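Local coordinates for protein carbohydrate oxidase (Microdochium nivale, PDB 3RJA) that oxidises the C1 hydroxyl of mono-, oligo- and polysaccharides to the corresponding lactones with FAD as cofactor, passing the electrons to oxygen to give hydrogen peroxide, at residues A[110-115]-A[138-143]; A[158-163]-A[186-191]; A[212-217]-A[268-273]; A[245-250]-A[272-277]. All blocks are in the same frame, centred on the assembly; numbering follows the deposited sequence. Where two conformers were deposited one is given.

Contact 1. Residues A[110-115]-A[138-143]; sequences ARLGHL and SGHFAH. With ZN (zinc ion), chain D; FAD (flavin-adenine dinucleotide), chain B.
L112 reaches from the start of helix 112-123 to the ring of H140 on helix 137-142. This is the tight part. CD1 of L112 sits over one face of the imidazole, 3.9 Å from its centroid and 14° off the normal, a CH-pi contact. Its other methyl, CD2, meets the edge of the F141 ring at CE1, 3.8 Å away. The packing is looser at L115, which adds a single methyl, CD2, 3.9 Å from F141 CZ. H114 stands outside the packing and binds a zinc ion through ND1 at 2.0 Å, with D309 and two waters. H140 is gripped at both nitrogens: ND1 shares a 2.9 Å hydrogen bond with FAD O2', and NE2 pairs with G130. Replacing H140 with alanine is likely to leave FAD O2' and G130 without this partner and L112 without its ring face. Beside it, G139 N donates to FAD O1P at 2.9 Å. The chemistry is thus split: apolar contacts join the helices, polar atoms of 138-143 hold the cofactor.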
loop_
_atom_site.group_PDB
_atom_site.type_symbol
_atom_site.label_atom_id
_atom_site.label_comp_id
_atom_site.label_asym_id
_atom_site.label_seq_id
_atom_site.Cartn_x
_atom_site.Cartn_y
_atom_site.Cartn_z
ATOM N N ALA A 110 -6.807 10.920 7.419
ATOM C CA ALA A 110 -6.329 10.128 8.566
ATOM C C ALA A 110 -5.231 9.190 8.140
ATOM O O ALA A 110 -5.387 8.421 7.149
ATOM C CB ALA A 110 -7.453 9.310 9.159
ATOM N N ARG A 111 -4.131 9.231 8.881
ATOM C CA ARG A 111 -3.033 8.279 8.690
ATOM C C ARG A 111 -3.212 6.996 9.514
ATOM O O ARG A 111 -3.902 6.991 10.549
ATOM C CB ARG A 111 -1.671 8.950 8.971
ATOM C CG ARG A 111 -1.357 10.075 7.950
ATOM C CD ARG A 111 -0.274 11.060 8.484
ATOM N NE ARG A 111 -0.155 12.275 7.675
ATOM C CZ ARG A 111 0.658 12.400 6.618
ATOM N NH1 ARG A 111 1.418 11.380 6.234
ATOM N NH2 ARG A 111 0.721 13.558 5.958
ATOM N N LEU A 112 -2.589 5.910 9.052
ATOM C CA LEU A 112 -2.798 4.587 9.638
ATOM C C LEU A 112 -2.569 4.582 11.152
ATOM O O LEU A 112 -3.377 4.043 11.901
ATOM C CB LEU A 112 -1.914 3.516 8.966
ATOM C CG LEU A 112 -2.150 3.248 7.477
ATOM C CD1 LEU A 112 -1.438 1.994 7.064
ATOM C CD2 LEU A 112 -3.656 3.118 7.090
ATOM N N GLY A 113 -1.461 5.166 11.604
ATOM C CA GLY A 113 -1.174 5.173 13.051
ATOM C C GLY A 113 -2.254 5.913 13.811
ATOM O O GLY A 113 -2.646 5.494 14.899
ATOM N N HIS A 114 -2.744 7.019 13.237
ATOM C CA HIS A 114 -3.798 7.806 13.885
ATOM C C HIS A 114 -5.149 7.055 13.888
ATOM O O HIS A 114 -5.827 6.977 14.922
ATOM C CB HIS A 114 -3.905 9.190 13.229
ATOM C CG HIS A 114 -5.087 10.000 13.675
ATOM N ND1 HIS A 114 -5.170 10.586 14.919
ATOM C CD2 HIS A 114 -6.231 10.331 13.029
ATOM C CE1 HIS A 114 -6.309 11.247 15.025
ATOM N NE2 HIS A 114 -6.979 11.095 13.896
ATOM N N LEU A 115 -5.526 6.516 12.729
ATOM C CA LEU A 115 -6.704 5.646 12.603
ATOM C C LEU A 115 -6.654 4.551 13.672
ATOM O O LEU A 115 -7.622 4.357 14.424
ATOM C CB LEU A 115 -6.746 5.010 11.202
ATOM C CG LEU A 115 -7.814 3.937 11.005
ATOM C CD1 LEU A 115 -9.223 4.578 11.155
ATOM C CD2 LEU A 115 -7.639 3.219 9.630
ATOM N N SER A 138 -6.322 6.958 2.495
ATOM C CA SER A 138 -6.962 6.929 1.168
ATOM C C SER A 138 -6.150 6.207 0.112
ATOM O O SER A 138 -6.677 5.330 -0.526
ATOM C CB SER A 138 -7.416 8.307 0.675
ATOM O OG SER A 138 -8.333 8.865 1.587
ATOM N N GLY A 139 -4.879 6.572 -0.084
ATOM C CA GLY A 139 -4.039 5.816 -1.030
ATOM C C GLY A 139 -3.927 4.341 -0.689
ATOM O O GLY A 139 -3.947 3.475 -1.571
ATOM N N HIS A 140 -3.815 4.053 0.599
ATOM C CA HIS A 140 -3.607 2.693 1.102
ATOM C C HIS A 140 -4.828 1.812 0.835
ATOM O O HIS A 140 -4.713 0.769 0.172
ATOM C CB HIS A 140 -3.312 2.737 2.605
ATOM C CG HIS A 140 -2.834 1.438 3.199
ATOM N ND1 HIS A 140 -1.580 0.921 2.946
ATOM C CD2 HIS A 140 -3.414 0.604 4.103
ATOM C CE1 HIS A 140 -1.411 -0.187 3.658
ATOM N NE2 HIS A 140 -2.522 -0.412 4.349
ATOM N N PHE A 141 -5.983 2.243 1.341
ATOM C CA PHE A 141 -7.208 1.449 1.221
ATOM C C PHE A 141 -7.712 1.372 -0.232
ATOM O O PHE A 141 -8.308 0.381 -0.627
ATOM C CB PHE A 141 -8.313 2.020 2.132
ATOM C CG PHE A 141 -8.160 1.682 3.610
ATOM C CD1 PHE A 141 -7.030 2.090 4.350
ATOM C CD2 PHE A 141 -9.174 0.975 4.268
ATOM C CE1 PHE A 141 -6.926 1.789 5.712
ATOM C CE2 PHE A 141 -9.082 0.659 5.625
ATOM C CZ PHE A 141 -7.952 1.089 6.359
ATOM N N ALA A 142 -7.488 2.423 -1.023
ATOM C CA ALA A 142 -8.036 2.455 -2.387
ATOM C C ALA A 142 -7.398 1.407 -3.300
ATOM O O ALA A 142 -7.936 1.119 -4.387
ATOM C CB ALA A 142 -7.881 3.857 -3.003
ATOM N N HIS A 143 -6.228 0.893 -2.890
ATOM C CA HIS A 143 -5.438 0.030 -3.767
ATOM C C HIS A 143 -5.084 -1.311 -3.128
ATOM O O HIS A 143 -4.326 -2.071 -3.702
ATOM C CB HIS A 143 -4.176 0.753 -4.301
ATOM C CG HIS A 143 -4.472 2.072 -4.958
ATOM N ND1 HIS A 143 -4.360 3.285 -4.293
ATOM C CD2 HIS A 143 -4.948 2.361 -6.196
ATOM C CE1 HIS A 143 -4.714 4.264 -5.113
ATOM N NE2 HIS A 143 -5.096 3.726 -6.267
HETATM ZN ZN ZN D . -4.377 10.954 16.718
HETATM P PA FAD B . -0.823 9.442 -1.509
HETATM O O1A FAD B . -1.419 10.622 -0.789
HETATM O O2A FAD B . 0.518 9.698 -2.148
HETATM O O5B FAD B . -1.850 8.951 -2.640
HETATM C C5B FAD B . -1.644 7.699 -3.283
HETATM C C4B FAD B . -2.606 7.597 -4.479
HETATM O O4B FAD B . -3.955 7.589 -4.010
HETATM C C3B FAD B . -2.490 8.779 -5.440
HETATM O O3B FAD B . -2.870 8.344 -6.748
HETATM C C2B FAD B . -3.574 9.710 -4.908
HETATM O O2B FAD B . -4.063 10.679 -5.805
HETATM C C1B FAD B . -4.644 8.697 -4.523
HETATM N N9A FAD B . -5.507 9.244 -3.481
HETATM C C8A FAD B . -5.133 9.872 -2.297
HETATM N N7A FAD B . -6.278 10.212 -1.646
HETATM C C5A FAD B . -7.332 9.799 -2.367
HETATM C C6A FAD B . -8.710 9.902 -2.151
HETATM N N6A FAD B . -9.196 10.489 -1.035
HETATM N N1A FAD B . -9.556 9.352 -3.099
HETATM C C2A FAD B . -9.050 8.758 -4.250
HETATM N N3A FAD B . -7.691 8.689 -4.486
HETATM C C4A FAD B . -6.856 9.199 -3.536
HETATM N N1 FAD B . 1.751 -0.643 1.603
HETATM C C2 FAD B . 1.157 -1.825 2.062
HETATM O O2 FAD B . 0.274 -2.402 1.416
HETATM N N3 FAD B . 1.555 -2.292 3.312
HETATM C C4 FAD B . 2.402 -1.629 4.180
HETATM O O4 FAD B . 2.616 -2.063 5.334
HETATM C C4X FAD B . 3.053 -0.402 3.624
HETATM N N5 FAD B . 3.896 0.295 4.368
HETATM C C5X FAD B . 4.430 1.484 3.929
HETATM C C6 FAD B . 5.259 2.265 4.776
HETATM C C7 FAD B . 5.689 3.522 4.395
HETATM C C7M FAD B . 6.602 4.356 5.317
HETATM C C8 FAD B . 5.187 4.081 3.196
HETATM C C8M FAD B . 5.609 5.466 2.746
HETATM C C9 FAD B . 4.433 3.308 2.326
HETATM C C9A FAD B . 4.018 2.009 2.682
HETATM N N10 FAD B . 3.131 1.250 1.881
HETATM C C10 FAD B . 2.700 -0.003 2.288
HETATM C "C1'" FAD B . 2.704 1.792 0.549
HETATM C "C2'" FAD B . 1.357 2.492 0.665
HETATM O "O2'" FAD B . 0.330 1.515 0.793
HETATM C "C3'" FAD B . 1.085 3.297 -0.586
HETATM O "O3'" FAD B . 2.165 4.167 -0.849
HETATM C "C4'" FAD B . -0.231 4.076 -0.424
HETATM O "O4'" FAD B . -0.777 4.316 -1.684
HETATM C "C5'" FAD B . -0.025 5.382 0.349
HETATM O "O5'" FAD B . -1.253 6.040 0.495
HETATM P P FAD B . -1.249 7.640 0.780
HETATM O O1P FAD B . -2.647 8.132 1.005
HETATM O O2P FAD B . -0.305 7.946 1.945
HETATM O O3P FAD B . -0.583 8.146 -0.584
HETATM O O HOH W 1 -5.625 10.264 18.350
HETATM O O HOH W 2 -3.770 12.921 17.055
#

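Contact 2. Residues A[158-163]-A[186-191]; sequences DSVVGV and GIKGAG
K188 lays its side chain along V160 and ends on that residue's backbone. The lysine chain starts with CG anti to its own carbonyl carbon (chi1 -68°), runs extended, then bends about the CG-CD bond (chi3 63°). The bend carries NZ to V160 O, a 3.0 Å hydrogen bond in the carbonyl plane. On the way K188 CD passes 4.2 Å from V160 CB, the lysine and valine running opposite ways. NZ also donates to a water that in turn donates to D158 OD1, so lysine and aspartate are linked through solvent, their charged atoms 5.3 Å apart. OD1 has a second partner in R380, a salt bridge. A second touch is purely apolar. I187 turns CG2 to V163, and both valine methyls, CG1 and CG2, lie 4.1 Å from it. K188 itself centres an inverse gamma turn. V161 and G162 form a classic beta bulge opposite K201. Helix 181-190 packs on strand 160-166, whose neighbours are strands 172-176 and 196-206, and F141 of helix 137-142 touches V160.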
loop_
_atom_site.group_PDB
_atom_site.type_symbol
_atom_site.label_atom_id
_atom_site.label_comp_id
_atom_site.label_asym_id
_atom_site.label_seq_id
_atom_site.Cartn_x
_atom_site.Cartn_y
_atom_site.Cartn_z
ATOM N N ASP A 158 -10.546 -4.753 2.178
ATOM C CA ASP A 158 -11.605 -5.683 2.550
ATOM C C ASP A 158 -12.456 -5.216 3.753
ATOM O O ASP A 158 -13.530 -5.748 3.972
ATOM C CB ASP A 158 -11.001 -7.067 2.786
ATOM C CG ASP A 158 -10.387 -7.657 1.516
ATOM O OD1 ASP A 158 -10.956 -7.407 0.415
ATOM O OD2 ASP A 158 -9.327 -8.342 1.624
ATOM N N SER A 159 -12.000 -4.218 4.511
ATOM C CA SER A 159 -12.840 -3.624 5.558
ATOM C C SER A 159 -13.861 -2.601 5.002
ATOM O O SER A 159 -14.749 -2.169 5.708
ATOM C CB SER A 159 -11.952 -2.917 6.609
ATOM O OG SER A 159 -11.517 -1.678 6.087
ATOM N N VAL A 160 -13.695 -2.187 3.752
ATOM C CA VAL A 160 -14.502 -1.109 3.189
ATOM C C VAL A 160 -15.911 -1.611 2.864
ATOM O O VAL A 160 -16.084 -2.522 2.032
ATOM C CB VAL A 160 -13.835 -0.495 1.908
ATOM C CG1 VAL A 160 -14.692 0.614 1.308
ATOM C CG2 VAL A 160 -12.383 0.005 2.194
ATOM N N VAL A 161 -16.907 -1.027 3.520
ATOM C CA VAL A 161 -18.326 -1.367 3.261
ATOM C C VAL A 161 -19.078 -0.206 2.612
ATOM O O VAL A 161 -20.226 -0.367 2.184
ATOM C CB VAL A 161 -19.078 -1.855 4.529
ATOM C CG1 VAL A 161 -18.421 -3.135 5.051
ATOM C CG2 VAL A 161 -19.112 -0.752 5.643
ATOM N N GLY A 162 -18.448 0.961 2.541
ATOM C CA GLY A 162 -19.022 2.070 1.772
ATOM C C GLY A 162 -18.098 3.275 1.655
ATOM O O GLY A 162 -17.124 3.394 2.409
ATOM N N VAL A 163 -18.404 4.165 0.709
ATOM C CA VAL A 163 -17.663 5.418 0.561
ATOM C C VAL A 163 -18.601 6.539 0.132
ATOM O O VAL A 163 -19.630 6.291 -0.514
ATOM C CB VAL A 163 -16.480 5.321 -0.467
ATOM C CG1 VAL A 163 -15.283 4.548 0.131
ATOM C CG2 VAL A 163 -16.931 4.686 -1.808
ATOM N N GLY A 186 -14.704 -0.516 -8.391
ATOM C CA GLY A 186 -13.517 0.226 -8.788
ATOM C C GLY A 186 -12.801 0.907 -7.638
ATOM O O GLY A 186 -11.568 0.953 -7.618
ATOM N N ILE A 187 -13.559 1.451 -6.675
ATOM C CA ILE A 187 -12.928 2.144 -5.560
ATOM C C ILE A 187 -12.088 1.137 -4.764
ATOM O O ILE A 187 -10.981 1.468 -4.276
ATOM C CB ILE A 187 -13.962 2.850 -4.639
ATOM C CG1 ILE A 187 -14.638 4.038 -5.348
ATOM C CG2 ILE A 187 -13.368 3.254 -3.294
ATOM C CD1 ILE A 187 -13.750 5.172 -5.790
ATOM N N LYS A 188 -12.599 -0.093 -4.684
ATOM C CA LYS A 188 -11.942 -1.146 -3.920
ATOM C C LYS A 188 -10.822 -1.861 -4.675
ATOM O O LYS A 188 -10.924 -3.045 -5.022
ATOM C CB LYS A 188 -12.959 -2.116 -3.309
ATOM C CG LYS A 188 -13.796 -1.465 -2.218
ATOM C CD LYS A 188 -14.882 -2.389 -1.634
ATOM C CE LYS A 188 -14.225 -3.592 -0.953
ATOM N NZ LYS A 188 -15.212 -4.357 -0.206
ATOM N N GLY A 189 -9.739 -1.115 -4.919
ATOM C CA GLY A 189 -8.520 -1.671 -5.505
ATOM C C GLY A 189 -7.880 -0.776 -6.554
ATOM O O GLY A 189 -6.702 -0.935 -6.889
ATOM N N ALA A 190 -8.654 0.174 -7.075
ATOM C CA ALA A 190 -8.157 1.067 -8.105
ATOM C C ALA A 190 -8.704 2.460 -7.864
ATOM O O ALA A 190 -8.878 3.237 -8.798
ATOM C CB ALA A 190 -8.550 0.520 -9.536
ATOM N N GLY A 191 -8.910 2.787 -6.578
ATOM C CA GLY A 191 -9.739 3.909 -6.156
ATOM C C GLY A 191 -9.290 5.280 -6.619
ATOM O O GLY A 191 -10.116 6.188 -6.771
HETATM O O HOH W 3 -13.788 -7.093 0.149
#

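Contact 3. Residues A[212-217]-A[268-273]; sequences TRFGVT and EQWRAA
F214 and W270 stack face to face in helix-on-sheet packing, where helix 267-278 lies on strand 211-217 of the large antiparallel sheet. The phenyl ring lies over the five-membered ring of the indole, centroids 3.7 Å apart and planes 24° from parallel. F214 CB completes the overlap, 3.7 Å from the centroid of the six-membered ring, a CH-pi contact. Two torsions bring the rings together. F214 has CG between its backbone N and carbonyl carbon (chi1 65°), while W270 has CG anti to its backbone N. T212 adds a slighter touch, CG2 to W270 CB at 4.5 Å; its hydroxyl bonds to G265 O instead. A leucine in place of F214 would probably lose the stack and leave the indole face poorly packed. In the next shell F274 meets both rings, while I259 and Y263 of strand 258-264 touch the phenyl. V287 and T290 of strand 286-293 touch the indole. Backbone bonds of F214 to G261 and of G215 to N288 hold the strand between its two neighbours. At the centre of the stack, W270 NE1 sits over the middle of the phenyl face, 3.2 Å from F214 CG.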
loop_
_atom_site.group_PDB
_atom_site.type_symbol
_atom_site.label_atom_id
_atom_site.label_comp_id
_atom_site.label_asym_id
_atom_site.label_seq_id
_atom_site.Cartn_x
_atom_site.Cartn_y
_atom_site.Cartn_z
ATOM N N THR A 212 1.259 -12.671 19.384
ATOM C CA THR A 212 2.659 -13.002 19.542
ATOM C C THR A 212 3.471 -12.544 18.322
ATOM O O THR A 212 3.222 -12.960 17.171
ATOM C CB THR A 212 2.844 -14.525 19.717
ATOM O OG1 THR A 212 2.165 -14.951 20.893
ATOM C CG2 THR A 212 4.306 -14.873 19.844
ATOM N N ARG A 213 4.451 -11.702 18.587
ATOM C CA ARG A 213 5.420 -11.354 17.580
ATOM C C ARG A 213 6.493 -12.424 17.561
ATOM O O ARG A 213 6.979 -12.838 18.606
ATOM C CB ARG A 213 6.065 -10.013 17.866
ATOM C CG ARG A 213 7.275 -9.754 16.980
ATOM C CD ARG A 213 7.651 -8.282 16.989
ATOM N NE ARG A 213 8.714 -8.080 16.015
ATOM C CZ ARG A 213 9.092 -6.904 15.540
ATOM N NH1 ARG A 213 8.490 -5.788 15.932
ATOM N NH2 ARG A 213 10.076 -6.852 14.653
ATOM N N PHE A 214 6.864 -12.855 16.361
ATOM C CA PHE A 214 7.870 -13.883 16.236
ATOM C C PHE A 214 8.861 -13.550 15.144
ATOM O O PHE A 214 8.617 -12.658 14.307
ATOM C CB PHE A 214 7.214 -15.263 16.028
ATOM C CG PHE A 214 6.446 -15.399 14.751
ATOM C CD1 PHE A 214 7.076 -15.860 13.594
ATOM C CD2 PHE A 214 5.095 -15.113 14.708
ATOM C CE1 PHE A 214 6.364 -16.052 12.406
ATOM C CE2 PHE A 214 4.376 -15.271 13.537
ATOM C CZ PHE A 214 5.000 -15.736 12.375
ATOM N N GLY A 215 9.987 -14.264 15.165
ATOM C CA GLY A 215 11.081 -13.986 14.265
ATOM C C GLY A 215 12.015 -15.184 14.195
ATOM O O GLY A 215 12.172 -15.905 15.192
ATOM N N VAL A 216 12.605 -15.394 13.013
ATOM C CA VAL A 216 13.581 -16.463 12.788
ATOM C C VAL A 216 14.747 -15.920 11.962
ATOM O O VAL A 216 14.553 -15.491 10.826
ATOM C CB VAL A 216 12.963 -17.674 12.013
ATOM C CG1 VAL A 216 14.019 -18.756 11.798
ATOM C CG2 VAL A 216 11.730 -18.235 12.755
ATOM N N THR A 217 15.948 -15.928 12.537
ATOM C CA THR A 217 17.157 -15.625 11.784
ATOM C C THR A 217 17.486 -16.848 10.928
ATOM O O THR A 217 17.779 -17.915 11.463
ATOM C CB THR A 217 18.313 -15.327 12.754
ATOM O OG1 THR A 217 17.855 -14.432 13.772
ATOM C CG2 THR A 217 19.503 -14.703 12.035
ATOM N N GLU A 268 3.087 -20.330 22.670
ATOM C CA GLU A 268 3.128 -21.803 22.580
ATOM C C GLU A 268 2.300 -22.275 21.383
ATOM O O GLU A 268 2.690 -23.219 20.693
ATOM C CB GLU A 268 2.628 -22.466 23.884
ATOM C CG GLU A 268 3.498 -22.195 25.153
ATOM C CD GLU A 268 3.475 -20.723 25.668
ATOM O OE1 GLU A 268 2.471 -19.976 25.485
ATOM O OE2 GLU A 268 4.486 -20.312 26.279
ATOM N N GLN A 269 1.154 -21.618 21.143
ATOM C CA GLN A 269 0.340 -21.919 19.965
ATOM C C GLN A 269 1.097 -21.535 18.693
ATOM O O GLN A 269 1.032 -22.251 17.691
ATOM C CB GLN A 269 -0.996 -21.197 20.010
ATOM C CG GLN A 269 -1.958 -21.755 21.034
ATOM C CD GLN A 269 -3.088 -20.814 21.357
ATOM O OE1 GLN A 269 -2.924 -19.593 21.387
ATOM N NE2 GLN A 269 -4.250 -21.383 21.630
ATOM N N TRP A 270 1.830 -20.423 18.737
ATOM C CA TRP A 270 2.629 -20.037 17.571
ATOM C C TRP A 270 3.614 -21.158 17.219
ATOM O O TRP A 270 3.646 -21.645 16.069
ATOM C CB TRP A 270 3.376 -18.682 17.737
ATOM C CG TRP A 270 4.397 -18.570 16.628
ATOM C CD1 TRP A 270 4.143 -18.357 15.297
ATOM C CD2 TRP A 270 5.799 -18.808 16.733
ATOM N NE1 TRP A 270 5.311 -18.406 14.567
ATOM C CE2 TRP A 270 6.346 -18.683 15.424
ATOM C CE3 TRP A 270 6.661 -19.086 17.809
ATOM C CZ2 TRP A 270 7.702 -18.824 15.167
ATOM C CZ3 TRP A 270 8.013 -19.221 17.562
ATOM C CH2 TRP A 270 8.533 -19.088 16.246
ATOM N N ARG A 271 4.421 -21.556 18.205
ATOM C CA ARG A 271 5.466 -22.550 17.975
ATOM C C ARG A 271 4.903 -23.844 17.380
ATOM O O ARG A 271 5.425 -24.353 16.386
ATOM C CB ARG A 271 6.287 -22.820 19.248
ATOM C CG ARG A 271 7.445 -23.786 19.048
ATOM C CD ARG A 271 8.437 -23.203 18.046
ATOM N NE ARG A 271 9.651 -23.994 17.841
ATOM C CZ ARG A 271 10.840 -23.694 18.362
ATOM N NH1 ARG A 271 10.981 -22.641 19.165
ATOM N NH2 ARG A 271 11.896 -24.457 18.092
ATOM N N ALA A 272 3.821 -24.349 17.963
ATOM C CA ALA A 272 3.178 -25.550 17.457
ATOM C C ALA A 272 2.742 -25.326 16.004
ATOM O O ALA A 272 2.956 -26.174 15.159
ATOM C CB ALA A 272 1.978 -25.929 18.325
ATOM N N ALA A 273 2.151 -24.165 15.725
ATOM C CA ALA A 273 1.649 -23.852 14.381
ATOM C C ALA A 273 2.771 -23.693 13.336
ATOM O O ALA A 273 2.585 -24.036 12.169
ATOM C CB ALA A 273 0.764 -22.598 14.424
#

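Contact 4. Residues A[245-250]-A[272-277]; sequences VNFRIG and AAFQPL
F274 pushes the edge of its ring into the face of F247, a T-shaped pair with centroids 5.2 Å apart and planes at 83°. The leading atoms are CE1 and CZ. CE1 stands over the centre of the F247 face, 4.1 Å from CD1 of that ring. The hollow that takes the edge is bounded by V245 and F247, both pointing from strand 245-251 toward the helix. In one of its two conformers V245 puts CG2 3.9 Å from F274 CD1; the other makes this detail doubtful. One turn on, L277 fits its CD2 against the far end of F247, 4.0 Å from CZ. The axes of segments 245-250 and 272-277 come within 10.7 Å, at 41°; the helix is kinked around 276-277. Y236 of helix 223-239 meets F274 edge to face and touches V245, F247 and L277. R248, the next residue of the strand, points the other way and touches the bound substrate analogue. The arrangement is helix-on-sheet packing, with aromatic side chains between the layers, probably on the face of the sheet turned from the sugar.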
loop_
_atom_site.group_PDB
_atom_site.type_symbol
_atom_site.label_atom_id
_atom_site.label_comp_id
_atom_site.label_asym_id
_atom_site.label_seq_id
_atom_site.Cartn_x
_atom_site.Cartn_y
_atom_site.Cartn_z
ATOM N N VAL A 245 -1.470 -17.189 11.380
ATOM C CA VAL A 245 -0.063 -16.839 11.188
ATOM C C VAL A 245 0.095 -15.835 10.049
ATOM O O VAL A 245 -0.429 -16.018 8.959
ATOM C CB VAL A 245 0.867 -18.069 11.053
ATOM C CG1 VAL A 245 0.929 -18.583 9.617
ATOM C CG2 VAL A 245 2.255 -17.722 11.545
ATOM N N ASN A 246 0.793 -14.737 10.343
ATOM C CA ASN A 246 1.008 -13.670 9.349
ATOM C C ASN A 246 2.491 -13.468 9.264
ATOM O O ASN A 246 3.134 -13.213 10.305
ATOM C CB ASN A 246 0.368 -12.342 9.779
ATOM C CG ASN A 246 -1.090 -12.472 10.139
ATOM O OD1 ASN A 246 -1.965 -12.092 9.360
ATOM N ND2 ASN A 246 -1.362 -12.987 11.327
ATOM N N PHE A 247 3.081 -13.606 8.084
ATOM C CA PHE A 247 4.537 -13.419 8.059
ATOM C C PHE A 247 5.110 -13.093 6.694
ATOM O O PHE A 247 4.406 -13.155 5.657
ATOM C CB PHE A 247 5.261 -14.637 8.709
ATOM C CG PHE A 247 5.323 -15.886 7.832
ATOM C CD1 PHE A 247 4.206 -16.690 7.640
ATOM C CD2 PHE A 247 6.515 -16.256 7.231
ATOM C CE1 PHE A 247 4.278 -17.871 6.855
ATOM C CE2 PHE A 247 6.604 -17.438 6.422
ATOM C CZ PHE A 247 5.492 -18.231 6.248
ATOM N N ARG A 248 6.401 -12.804 6.720
ATOM C CA ARG A 248 7.189 -12.569 5.508
ATOM C C ARG A 248 8.658 -12.954 5.700
ATOM O O ARG A 248 9.125 -13.093 6.824
ATOM C CB ARG A 248 7.084 -11.102 5.055
ATOM C CG ARG A 248 7.369 -10.017 6.131
ATOM C CD ARG A 248 7.679 -8.668 5.435
ATOM N NE ARG A 248 7.537 -7.491 6.288
ATOM C CZ ARG A 248 6.590 -6.563 6.133
ATOM N NH1 ARG A 248 6.551 -5.518 6.950
ATOM N NH2 ARG A 248 5.684 -6.673 5.163
ATOM N N ILE A 249 9.371 -13.139 4.591
ATOM C CA ILE A 249 10.836 -13.196 4.608
ATOM C C ILE A 249 11.296 -11.793 4.243
ATOM O O ILE A 249 10.794 -11.195 3.278
ATOM C CB ILE A 249 11.431 -14.157 3.554
ATOM C CG1 ILE A 249 10.917 -15.586 3.746
ATOM C CG2 ILE A 249 12.984 -14.130 3.576
ATOM C CD1 ILE A 249 10.993 -16.449 2.465
ATOM N N GLY A 250 12.252 -11.265 5.006
ATOM C CA GLY A 250 12.816 -9.958 4.730
ATOM C C GLY A 250 14.319 -10.016 4.918
ATOM O O GLY A 250 14.794 -10.772 5.752
ATOM N N ALA A 272 3.821 -24.349 17.963
ATOM C CA ALA A 272 3.178 -25.550 17.457
ATOM C C ALA A 272 2.742 -25.326 16.004
ATOM O O ALA A 272 2.956 -26.174 15.159
ATOM C CB ALA A 272 1.978 -25.929 18.325
ATOM N N ALA A 273 2.151 -24.165 15.725
ATOM C CA ALA A 273 1.649 -23.852 14.381
ATOM C C ALA A 273 2.771 -23.693 13.336
ATOM O O ALA A 273 2.585 -24.036 12.169
ATOM C CB ALA A 273 0.764 -22.598 14.424
ATOM N N PHE A 274 3.923 -23.174 13.768
ATOM C CA PHE A 274 5.053 -22.862 12.867
ATOM C C PHE A 274 6.020 -24.023 12.731
ATOM O O PHE A 274 6.829 -24.040 11.801
ATOM C CB PHE A 274 5.838 -21.622 13.365
ATOM C CG PHE A 274 6.306 -20.727 12.265
ATOM C CD1 PHE A 274 5.382 -20.025 11.474
ATOM C CD2 PHE A 274 7.660 -20.617 11.967
ATOM C CE1 PHE A 274 5.811 -19.203 10.424
ATOM C CE2 PHE A 274 8.118 -19.789 10.931
ATOM C CZ PHE A 274 7.188 -19.078 10.155
ATOM N N GLN A 275 5.918 -25.001 13.636
ATOM C CA GLN A 275 6.866 -26.141 13.675
ATOM C C GLN A 275 7.049 -26.894 12.341
ATOM O O GLN A 275 8.184 -27.266 12.020
ATOM C CB GLN A 275 6.518 -27.132 14.812
ATOM C CG GLN A 275 7.703 -28.069 15.224
ATOM C CD GLN A 275 8.931 -27.294 15.711
ATOM O OE1 GLN A 275 8.818 -26.420 16.562
ATOM N NE2 GLN A 275 10.097 -27.615 15.173
ATOM N N PRO A 276 5.947 -27.119 11.575
ATOM C CA PRO A 276 6.076 -27.776 10.282
ATOM C C PRO A 276 7.045 -27.067 9.366
ATOM O O PRO A 276 7.714 -27.734 8.592
ATOM C CB PRO A 276 4.637 -27.740 9.715
ATOM C CG PRO A 276 3.774 -27.815 10.945
ATOM C CD PRO A 276 4.519 -26.919 11.931
ATOM N N LEU A 277 7.143 -25.737 9.474
ATOM C CA LEU A 277 8.073 -24.952 8.665
ATOM C C LEU A 277 9.492 -25.048 9.227
ATOM O O LEU A 277 10.455 -25.285 8.467
ATOM C CB LEU A 277 7.650 -23.476 8.579
ATOM C CG LEU A 277 8.581 -22.551 7.734
ATOM C CD1 LEU A 277 9.019 -23.217 6.421
ATOM C CD2 LEU A 277 7.901 -21.176 7.421
#

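Overall arrangement
The contacts form two pairs. Contacts 1 and 2 come first along the chain, one closing before the next opens, with centres 12 Å apart. They meet directly where A142 O lies 2.9 Å from G191 N, a probable hydrogen bond, and both include FAD pocket residues. Contacts 3 and 4 follow, with centres 7 Å apart. They end on the same helix, 267-278, and start from strands of one eight-stranded antiparallel sheet; they touch through F214, which packs against F247. The pairs stand apart: contact centres are about 27 to 33 Å from one pair to the other. The first pair thus builds the cofactor side, the second a helix layer on the sheet that carries R248 to the substrate analogue.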